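Local structure of small COPII coat GTPase SAR1 (Encephalitozoon cuniculi, 6VS4) at residues A[26-31]-A[197-202]; A[41-46]-A[102-107]; A[143-148]-A[186-191]. The protein is a small GTPase of the ADP-ribosylation factor family, associated by name with the COPII coat, and binds guanosine-5'-diphosphate in a P-loop fold. One frame throughout, in Å; residues are numbered along the deposited sequence.

Interaction 1. Residues A[26-31]-A[197-202]; sequences KVFQNF and SANSIT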
loop_
_atom_site.group_PDB
_atom_site.type_symbol
_atom_site.label_atom_id
_atom_site.label_comp_id
_atom_site.label_asym_id
_atom_site.label_seq_id
_atom_site.Cartn_x
_atom_site.Cartn_y
_atom_site.Cartn_z
ATOM N N LYS A 26 2.348 10.053 9.236
ATOM C CA LYS A 26 3.731 10.522 9.215
ATOM C C LYS A 26 3.860 11.825 8.441
ATOM O O LYS A 26 4.583 12.734 8.865
ATOM C CB LYS A 26 4.635 9.451 8.601
ATOM C CG LYS A 26 6.117 9.814 8.599
ATOM C CD LYS A 26 6.683 9.806 10.011
ATOM C CE LYS A 26 8.191 9.991 10.026
ATOM N NZ LYS A 26 8.601 11.406 9.839
ATOM N N VAL A 27 3.125 11.955 7.333
ATOM C CA VAL A 27 3.164 13.185 6.546
ATOM C C VAL A 27 2.689 14.368 7.380
ATOM O O VAL A 27 3.273 15.457 7.329
ATOM C CB VAL A 27 2.330 13.024 5.263
ATOM C CG1 VAL A 27 2.180 14.360 4.562
ATOM C CG2 VAL A 27 2.992 12.026 4.336
ATOM N N PHE A 28 1.639 14.168 8.178
ATOM C CA PHE A 28 1.169 15.235 9.051
ATOM C C PHE A 28 2.236 15.619 10.063
ATOM O O PHE A 28 2.540 16.802 10.237
ATOM C CB PHE A 28 -0.119 14.797 9.749
ATOM C CG PHE A 28 -0.639 15.790 10.755
ATOM C CD1 PHE A 28 -1.274 16.954 10.348
ATOM C CD2 PHE A 28 -0.525 15.536 12.113
ATOM C CE1 PHE A 28 -1.764 17.853 11.277
ATOM C CE2 PHE A 28 -1.022 16.434 13.049
ATOM C CZ PHE A 28 -1.635 17.596 12.632
ATOM N N GLN A 29 2.859 14.623 10.697
ATOM C CA GLN A 29 3.909 14.899 11.674
ATOM C C GLN A 29 5.070 15.655 11.042
ATOM O O GLN A 29 5.631 16.568 11.657
ATOM C CB GLN A 29 4.395 13.592 12.298
ATOM C CG GLN A 29 3.401 12.979 13.280
ATOM C CD GLN A 29 3.604 11.491 13.460
ATOM O OE1 GLN A 29 4.717 10.990 13.331
ATOM N NE2 GLN A 29 2.531 10.777 13.777
ATOM N N ASN A 30 5.453 15.278 9.817
ATOM C CA ASN A 30 6.525 15.980 9.122
ATOM C C ASN A 30 6.121 17.400 8.761
ATOM O O ASN A 30 6.904 18.339 8.935
ATOM C CB ASN A 30 6.877 15.237 7.837
ATOM C CG ASN A 30 7.796 14.070 8.065
ATOM O OD1 ASN A 30 7.965 13.610 9.192
ATOM N ND2 ASN A 30 8.405 13.581 6.988
ATOM N N PHE A 31 4.898 17.575 8.261
ATOM C CA PHE A 31 4.453 18.897 7.849
ATOM C C PHE A 31 4.449 19.865 9.023
ATOM O O PHE A 31 4.915 21.004 8.904
ATOM C CB PHE A 31 3.062 18.795 7.226
ATOM C CG PHE A 31 2.317 20.097 7.187
ATOM C CD1 PHE A 31 2.460 20.955 6.108
ATOM C CD2 PHE A 31 1.472 20.463 8.223
ATOM C CE1 PHE A 31 1.773 22.154 6.065
ATOM C CE2 PHE A 31 0.788 21.662 8.188
ATOM C CZ PHE A 31 0.936 22.507 7.106
ATOM N N SER A 197 -8.933 11.819 9.220
ATOM C CA SER A 197 -8.844 12.933 8.283
ATOM C C SER A 197 -8.256 14.184 8.919
ATOM O O SER A 197 -7.838 15.095 8.193
ATOM C CB SER A 197 -10.225 13.252 7.711
ATOM O OG SER A 197 -11.167 13.467 8.749
ATOM N N ALA A 198 -8.211 14.257 10.249
ATOM C CA ALA A 198 -7.559 15.386 10.900
ATOM C C ALA A 198 -6.059 15.439 10.616
ATOM O O ALA A 198 -5.432 16.473 10.871
ATOM C CB ALA A 198 -7.818 15.342 12.407
ATOM N N ASN A 199 -5.473 14.356 10.103
ATOM C CA ASN A 199 -4.072 14.328 9.698
ATOM C C ASN A 199 -3.836 14.929 8.314
ATOM O O ASN A 199 -2.684 14.975 7.866
ATOM C CB ASN A 199 -3.535 12.893 9.729
ATOM C CG ASN A 199 -3.420 12.341 11.137
ATOM O OD1 ASN A 199 -2.561 12.753 11.911
ATOM N ND2 ASN A 199 -4.275 11.384 11.465
ATOM N N SER A 200 -4.883 15.367 7.619
ATOM C CA SER A 200 -4.717 15.958 6.297
ATOM C C SER A 200 -4.013 17.303 6.397
ATOM O O SER A 200 -4.468 18.199 7.117
ATOM C CB SER A 200 -6.074 16.134 5.620
ATOM O OG SER A 200 -5.961 17.013 4.511
ATOM N N ILE A 201 -2.912 17.463 5.649
ATOM C CA ILE A 201 -2.145 18.705 5.738
ATOM C C ILE A 201 -2.818 19.868 5.027
ATOM O O ILE A 201 -2.279 20.981 5.037
ATOM C CB ILE A 201 -0.707 18.527 5.210
ATOM C CG1 ILE A 201 -0.694 18.257 3.711
ATOM C CG2 ILE A 201 -0.009 17.395 5.948
ATOM C CD1 ILE A 201 0.699 18.143 3.178
ATOM N N THR A 202 -3.999 19.659 4.448
ATOM C CA THR A 202 -4.854 20.750 3.999
ATOM C C THR A 202 -6.162 20.806 4.779
ATOM O O THR A 202 -7.044 21.596 4.430
ATOM C CB THR A 202 -5.149 20.637 2.502
ATOM O OG1 THR A 202 -5.830 19.406 2.243
ATOM C CG2 THR A 202 -3.864 20.707 1.686
HETATM O O HOH W 1 -0.496 11.370 14.014
#

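Interaction 2. Residues A[41-46]-A[102-107]; sequences SILFLG and DYFYDC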
loop_
_atom_site.group_PDB
_atom_site.type_symbol
_atom_site.label_atom_id
_atom_site.label_comp_id
_atom_site.label_asym_id
_atom_site.label_seq_id
_atom_site.Cartn_x
_atom_site.Cartn_y
_atom_site.Cartn_z
ATOM N N SER A 41 7.886 28.583 21.387
ATOM C CA SER A 41 7.108 28.133 22.536
ATOM C C SER A 41 5.623 28.263 22.203
ATOM O O SER A 41 5.110 29.375 22.041
ATOM C CB SER A 41 7.469 28.941 23.779
ATOM O OG SER A 41 6.677 28.541 24.884
ATOM N N ILE A 42 4.934 27.132 22.086
ATOM C CA ILE A 42 3.502 27.103 21.827
ATOM C C ILE A 42 2.798 26.562 23.066
ATOM O O ILE A 42 3.143 25.484 23.567
ATOM C CB ILE A 42 3.179 26.255 20.588
ATOM C CG1 ILE A 42 4.016 26.711 19.391
ATOM C CG2 ILE A 42 1.698 26.333 20.272
ATOM C CD1 ILE A 42 3.781 28.142 18.967
ATOM N N LEU A 43 1.807 27.301 23.556
ATOM C CA LEU A 43 1.032 26.901 24.723
ATOM C C LEU A 43 -0.272 26.257 24.265
ATOM O O LEU A 43 -1.044 26.869 23.518
ATOM C CB LEU A 43 0.745 28.102 25.622
ATOM C CG LEU A 43 1.701 28.364 26.787
ATOM C CD1 LEU A 43 3.122 28.576 26.298
ATOM C CD2 LEU A 43 1.228 29.568 27.594
ATOM N N PHE A 44 -0.516 25.027 24.711
ATOM C CA PHE A 44 -1.758 24.318 24.424
ATOM C C PHE A 44 -2.629 24.406 25.673
ATOM O O PHE A 44 -2.287 23.843 26.719
ATOM C CB PHE A 44 -1.479 22.869 24.030
ATOM C CG PHE A 44 -0.734 22.727 22.735
ATOM C CD1 PHE A 44 0.632 22.966 22.675
ATOM C CD2 PHE A 44 -1.394 22.356 21.580
ATOM C CE1 PHE A 44 1.322 22.841 21.483
ATOM C CE2 PHE A 44 -0.710 22.226 20.388
ATOM C CZ PHE A 44 0.653 22.468 20.338
ATOM N N LEU A 45 -3.752 25.113 25.565
ATOM C CA LEU A 45 -4.507 25.541 26.728
ATOM C C LEU A 45 -5.975 25.164 26.571
ATOM O O LEU A 45 -6.469 24.930 25.466
ATOM C CB LEU A 45 -4.354 27.057 26.930
ATOM C CG LEU A 45 -2.915 27.593 27.045
ATOM C CD1 LEU A 45 -2.886 29.117 27.002
ATOM C CD2 LEU A 45 -2.213 27.094 28.294
ATOM N N GLY A 46 -6.674 25.132 27.701
ATOM C CA GLY A 46 -8.055 24.693 27.740
ATOM C C GLY A 46 -8.356 23.972 29.035
ATOM O O GLY A 46 -7.432 23.598 29.758
ATOM N N ASP A 102 4.503 32.965 34.557
ATOM C CA ASP A 102 5.818 32.673 34.000
ATOM C C ASP A 102 5.715 31.902 32.688
ATOM O O ASP A 102 6.580 32.045 31.815
ATOM C CB ASP A 102 6.656 31.892 35.013
ATOM C CG ASP A 102 7.073 32.740 36.195
ATOM O OD1 ASP A 102 7.129 33.978 36.043
ATOM O OD2 ASP A 102 7.349 32.169 37.273
ATOM N N TYR A 103 4.666 31.089 32.527
ATOM C CA TYR A 103 4.502 30.314 31.303
ATOM C C TYR A 103 4.219 31.183 30.086
ATOM O O TYR A 103 4.348 30.702 28.956
ATOM C CB TYR A 103 3.369 29.299 31.469
ATOM C CG TYR A 103 3.702 28.146 32.381
ATOM C CD1 TYR A 103 4.130 26.936 31.859
ATOM C CD2 TYR A 103 3.610 28.269 33.763
ATOM C CE1 TYR A 103 4.450 25.872 32.679
ATOM C CE2 TYR A 103 3.923 27.205 34.596
ATOM C CZ TYR A 103 4.344 26.008 34.043
ATOM O OH TYR A 103 4.667 24.933 34.843
ATOM N N PHE A 104 3.828 32.439 30.281
ATOM C CA PHE A 104 3.541 33.330 29.167
ATOM C C PHE A 104 4.688 34.288 28.864
ATOM O O PHE A 104 4.544 35.150 27.991
ATOM C CB PHE A 104 2.249 34.108 29.436
ATOM C CG PHE A 104 1.022 33.230 29.539
ATOM C CD1 PHE A 104 0.729 32.552 30.716
ATOM C CD2 PHE A 104 0.176 33.062 28.455
ATOM C CE1 PHE A 104 -0.392 31.743 30.814
ATOM C CE2 PHE A 104 -0.950 32.251 28.546
ATOM C CZ PHE A 104 -1.231 31.588 29.722
ATOM N N TYR A 105 5.815 34.168 29.566
ATOM C CA TYR A 105 7.008 34.920 29.201
ATOM C C TYR A 105 7.613 34.325 27.936
ATOM O O TYR A 105 7.838 33.114 27.857
ATOM C CB TYR A 105 8.030 34.901 30.338
ATOM N N ASP A 106 7.867 35.180 26.943
ATOM C CA ASP A 106 8.413 34.757 25.647
ATOM C C ASP A 106 7.566 33.653 25.014
ATOM O O ASP A 106 8.067 32.795 24.285
ATOM C CB ASP A 106 9.877 34.321 25.780
ATOM C CG ASP A 106 10.646 34.454 24.477
ATOM O OD1 ASP A 106 10.080 34.967 23.489
ATOM O OD2 ASP A 106 11.825 34.050 24.441
ATOM N N CYS A 107 6.270 33.678 25.295
ATOM C CA CYS A 107 5.313 32.810 24.626
ATOM C C CYS A 107 5.114 33.275 23.187
ATOM O O CYS A 107 4.859 34.456 22.940
ATOM C CB CYS A 107 3.997 32.839 25.399
ATOM S SG CYS A 107 2.537 32.285 24.527
#

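Interaction 3. Residues A[143-148]-A[186-191]; sequences VLMNKI and VKIFYV. With GDP (guanosine-5'-diphosphate), chain D.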
loop_
_atom_site.group_PDB
_atom_site.type_symbol
_atom_site.label_atom_id
_atom_site.label_comp_id
_atom_site.label_asym_id
_atom_site.label_seq_id
_atom_site.Cartn_x
_atom_site.Cartn_y
_atom_site.Cartn_z
ATOM N N VAL A 143 -7.984 28.997 18.015
ATOM C CA VAL A 143 -8.984 28.295 18.808
ATOM C C VAL A 143 -9.461 27.076 18.031
ATOM O O VAL A 143 -9.912 27.191 16.883
ATOM C CB VAL A 143 -10.160 29.211 19.174
ATOM C CG1 VAL A 143 -11.224 28.417 19.902
ATOM C CG2 VAL A 143 -9.671 30.341 20.039
ATOM N N LEU A 144 -9.358 25.909 18.656
ATOM C CA LEU A 144 -9.860 24.667 18.090
ATOM C C LEU A 144 -11.164 24.315 18.789
ATOM O O LEU A 144 -11.166 23.950 19.966
ATOM C CB LEU A 144 -8.832 23.547 18.231
ATOM C CG LEU A 144 -7.463 23.816 17.577
ATOM C CD1 LEU A 144 -6.517 22.620 17.713
ATOM C CD2 LEU A 144 -7.643 24.200 16.134
ATOM N N MET A 145 -12.274 24.465 18.083
ATOM C CA MET A 145 -13.539 23.909 18.555
ATOM C C MET A 145 -13.503 22.421 18.221
ATOM O O MET A 145 -13.647 22.026 17.061
ATOM C CB MET A 145 -14.723 24.627 17.916
ATOM C CG MET A 145 -14.824 26.110 18.279
ATOM S SD MET A 145 -15.396 26.426 19.965
ATOM C CE MET A 145 -15.426 28.215 20.005
ATOM N N ASN A 146 -13.264 21.597 19.232
ATOM C CA ASN A 146 -12.966 20.185 19.048
ATOM C C ASN A 146 -14.190 19.329 19.351
ATOM O O ASN A 146 -15.158 19.785 19.964
ATOM C CB ASN A 146 -11.792 19.768 19.944
ATOM C CG ASN A 146 -11.252 18.389 19.604
ATOM O OD1 ASN A 146 -11.241 17.985 18.444
ATOM N ND2 ASN A 146 -10.802 17.659 20.620
ATOM N N LYS A 147 -14.126 18.069 18.906
ATOM C CA LYS A 147 -15.160 17.056 19.132
ATOM C C LYS A 147 -16.460 17.376 18.393
ATOM O O LYS A 147 -17.545 17.011 18.852
ATOM C CB LYS A 147 -15.438 16.855 20.625
ATOM C CG LYS A 147 -14.188 16.606 21.454
ATOM C CD LYS A 147 -14.532 15.857 22.717
ATOM C CE LYS A 147 -13.359 15.774 23.658
ATOM N NZ LYS A 147 -13.798 15.219 24.957
ATOM N N ILE A 148 -16.369 18.018 17.224
ATOM C CA ILE A 148 -17.576 18.333 16.473
ATOM C C ILE A 148 -18.290 17.077 16.004
ATOM O O ILE A 148 -19.482 17.136 15.678
ATOM C CB ILE A 148 -17.262 19.252 15.280
ATOM C CG1 ILE A 148 -16.410 18.513 14.239
ATOM C CG2 ILE A 148 -16.601 20.554 15.760
ATOM C CD1 ILE A 148 -16.063 19.354 13.038
ATOM N N VAL A 186 -7.062 36.368 16.681
ATOM C CA VAL A 186 -7.755 35.167 17.146
ATOM C C VAL A 186 -8.479 34.564 15.947
ATOM O O VAL A 186 -9.172 35.281 15.219
ATOM C CB VAL A 186 -8.757 35.491 18.281
ATOM C CG1 VAL A 186 -9.549 34.255 18.697
ATOM C CG2 VAL A 186 -8.053 36.099 19.499
ATOM N N LYS A 187 -8.331 33.255 15.733
ATOM C CA LYS A 187 -9.063 32.591 14.660
ATOM C C LYS A 187 -9.569 31.235 15.128
ATOM O O LYS A 187 -8.815 30.448 15.709
ATOM C CB LYS A 187 -8.204 32.428 13.399
ATOM C CG LYS A 187 -9.042 32.046 12.184
ATOM C CD LYS A 187 -8.288 32.167 10.877
ATOM C CE LYS A 187 -9.170 31.705 9.722
ATOM N NZ LYS A 187 -8.626 32.107 8.397
ATOM N N ILE A 188 -10.839 30.957 14.836
ATOM C CA ILE A 188 -11.535 29.767 15.317
ATOM C C ILE A 188 -11.557 28.715 14.219
ATOM O O ILE A 188 -11.898 29.010 13.067
ATOM C CB ILE A 188 -12.963 30.117 15.774
ATOM C CG1 ILE A 188 -12.921 31.143 16.905
ATOM C CG2 ILE A 188 -13.715 28.880 16.234
ATOM C CD1 ILE A 188 -14.286 31.730 17.223
ATOM N N PHE A 189 -11.203 27.484 14.571
ATOM C CA PHE A 189 -11.280 26.361 13.648
ATOM C C PHE A 189 -12.125 25.254 14.264
ATOM O O PHE A 189 -12.141 25.073 15.485
ATOM C CB PHE A 189 -9.885 25.822 13.295
ATOM C CG PHE A 189 -9.037 26.781 12.495
ATOM C CD1 PHE A 189 -8.380 27.832 13.114
ATOM C CD2 PHE A 189 -8.880 26.611 11.123
ATOM C CE1 PHE A 189 -7.594 28.703 12.382
ATOM C CE2 PHE A 189 -8.096 27.482 10.381
ATOM C CZ PHE A 189 -7.448 28.528 11.012
ATOM N N TYR A 190 -12.828 24.518 13.410
ATOM C CA TYR A 190 -13.730 23.451 13.830
ATOM C C TYR A 190 -13.148 22.120 13.371
ATOM O O TYR A 190 -12.948 21.907 12.170
ATOM C CB TYR A 190 -15.140 23.678 13.278
ATOM C CG TYR A 190 -15.665 25.046 13.646
ATOM C CD1 TYR A 190 -16.414 25.233 14.798
ATOM C CD2 TYR A 190 -15.370 26.157 12.867
ATOM C CE1 TYR A 190 -16.877 26.484 15.155
ATOM C CE2 TYR A 190 -15.816 27.403 13.213
ATOM C CZ TYR A 190 -16.574 27.567 14.359
ATOM O OH TYR A 190 -17.025 28.818 14.701
ATOM N N VAL A 191 -12.843 21.247 14.332
ATOM C CA VAL A 191 -12.051 20.051 14.081
ATOM C C VAL A 191 -12.598 18.880 14.889
ATOM O O VAL A 191 -13.341 19.050 15.858
ATOM C CB VAL A 191 -10.558 20.273 14.429
ATOM C CG1 VAL A 191 -9.937 21.362 13.554
ATOM C CG2 VAL A 191 -10.407 20.628 15.898
HETATM P PB GDP D . -6.940 16.845 28.053
HETATM O O1B GDP D . -7.427 16.851 29.514
HETATM O O2B GDP D . -5.480 16.521 27.938
HETATM O O3B GDP D . -7.339 18.177 27.414
HETATM O O3A GDP D . -7.796 15.751 27.281
HETATM P PA GDP D . -7.430 14.461 26.433
HETATM O O1A GDP D . -6.982 13.396 27.421
HETATM O O2A GDP D . -6.490 14.779 25.339
HETATM O "O5'" GDP D . -8.831 13.965 25.851
HETATM C "C5'" GDP D . -9.927 13.501 26.666
HETATM C "C4'" GDP D . -10.770 12.538 25.867
HETATM O "O4'" GDP D . -11.354 13.229 24.740
HETATM C "C3'" GDP D . -10.027 11.321 25.304
HETATM O "O3'" GDP D . -10.730 10.111 25.563
HETATM C "C2'" GDP D . -9.949 11.617 23.803
HETATM O "O2'" GDP D . -9.969 10.418 23.040
HETATM C "C1'" GDP D . -11.241 12.402 23.600
HETATM N N9 GDP D . -11.253 13.252 22.399
HETATM C C8 GDP D . -10.320 14.178 22.008
HETATM N N7 GDP D . -10.620 14.762 20.871
HETATM C C5 GDP D . -11.818 14.178 20.489
HETATM C C6 GDP D . -12.632 14.360 19.319
HETATM O O6 GDP D . -12.448 15.150 18.398
HETATM N N1 GDP D . -13.739 13.536 19.322
HETATM C C2 GDP D . -14.065 12.659 20.322
HETATM N N2 GDP D . -15.184 11.948 20.162
HETATM N N3 GDP D . -13.327 12.485 21.414
HETATM C C4 GDP D . -12.223 13.255 21.427
#

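Interaction 1. Residues A[26-31]-A[197-202]
Ile-201 presses its branch methyl into residues 26-31 of helix 9-33, and here the packing is tight. CG2 of Ile-201 lies 3.6 Å from CB of Phe-31 and 4.0 Å from CG1 of Val-27, and it also meets CA of Phe-28, so three residues of the helix hold one methyl. The Phe-31 ring meets the same isoleucine with a face: CB of Ile-201 sits over it, offset toward the rim, 4.1 Å from the centroid and 17° off the normal, a CH-pi contact. CG1 of Ile-201 stands between the backbone N and the carbonyl carbon (chi1 67°), while CG2, anti to the carbonyl carbon, is the branch that meets the helix. Beside this, Phe-28 meets the 3-10 turn. Its CB comes within 3.2 Å of the carbonyl O of Asn-199, and CA of Asn-199 makes an off-centre CH-pi contact 4.3 Å from the ring centroid.

The polar side is looser, and no direct hydrogen bond joins the two segments. Gln-29 starts away from the turn but its amide swings back: NE2 donates to a water at 3.1 Å, which in turn donates to OD1 of Asn-199 at 3.3 Å. ND2 of Asn-199 bonds to Gly-196 O. Gln-10 of a second subunit accepts from Ile-201 N and donates to Asn-199 O. The contact thus joins the N-terminal helix 9-33 to the loop after the last strand; such a helix ahead of the P-loop fold is a hallmark of ARF and SAR1 proteins.

Interaction 2. Residues A[41-46]-A[102-107]
Leu-43 is the bump in this contact, and its forked end fits a hollow formed by Tyr-103, Phe-104 and Cys-107. It belongs to strand 40-47 of the central sheet of the P-loop nucleotide-binding fold, the strand whose Gly-46 is the first glycine of the probable Walker A loop; the hollow belongs to the bend just before the neighbouring parallel strand 109-115. CD2 of Leu-43 rests on the Phe-104 ring, 3.7 Å from its centroid and 17° off the normal, a CH-pi contact over the face; CG of Phe-104 is anti to the carbonyl carbon (chi1 -63°). The same methyl is walled in by the Tyr-103 carbonyl O at 3.6 Å. The other prong, CD1, reaches the SG of Cys-107 at 4.2 Å, filling the second side of the hollow.

Strand alternation sets the pattern: Ser-41, Leu-43 and Leu-45 all start toward the bend, while Phe-44 faces helix 52-59. A type II turn from Phe-104 to Cys-107 forms part of the bend, with Asp-106 near its apex at a positive phi of 54°. Ser-41 closes the upstream end, its CB 3.9 Å from the Asp-106 carbonyl O, while its backbone N is bonded to ND1 of His-108. At the downstream end Leu-45 and Phe-104 reach toward each other tip to tip, and the leucine CD1 stops 4.0 Å from CE2 of the ring.

Interaction 3. Residues A[143-148]-A[186-191]
Val-143 and Lys-187 begin the pairing of two parallel strands: the valine N donates to the lysine O at 2.8 Å, almost straight at 179°. Further bonds follow from Phe-189 N to Val-143 O, Met-145 N to Phe-189 O and Val-191 N to Met-145 O. On one face of the sheet Met-145 runs beside Tyr-190, pointing the same way, with its CG 3.6 Å from CG2 of Ile-188; Leu-144 and Phe-189 occupy the other face. Where strand 141-146 ends, Asn-146 and Lys-147 open the N-K-x-D guanine-recognition motif, which Asp-149 completes. Lys-147 lies over a face of the guanine of guanosine-5'-diphosphate, its CG anti to the carbonyl carbon (chi1 -51°) and the chain extended beyond. Its CB is 3.9 Å from N1, CG is 3.5 Å from C6, and CD is 3.7 Å from C4. CE moves on to the sugar, 3.4 Å from O4', and NZ donates to that same O4' at 3.2 Å. NZ also pairs with Asp-115 in a salt bridge and bonds to Asn-49 O. ND2 of Asn-146 lies 2.9 Å from N7 of the base and bonds to Ala-50 O, while its OD1 is held by Ile-193 N.

In the fold
Interaction 2 closes first along the chain and interaction 3 follows, both nested within the loop that interaction 1 closes between helix 9-33 and the segment before helix 204-223. Interactions 2 and 3 reach the same sheet, their centres about 18 Å apart: strand 40-47 of one is separated from strand 141-146 of the other by strand 109-115, and strand 186-190 is the outermost on that side. Interaction 1 lies about 17 Å from interaction 3 and about 24 Å from interaction 2, centre to centre, on the opposite side of the chain's centre from interaction 2. None touches another. Helix 9-33 thus meets the nucleotide-binding core partly through the loop that follows strand 186-190.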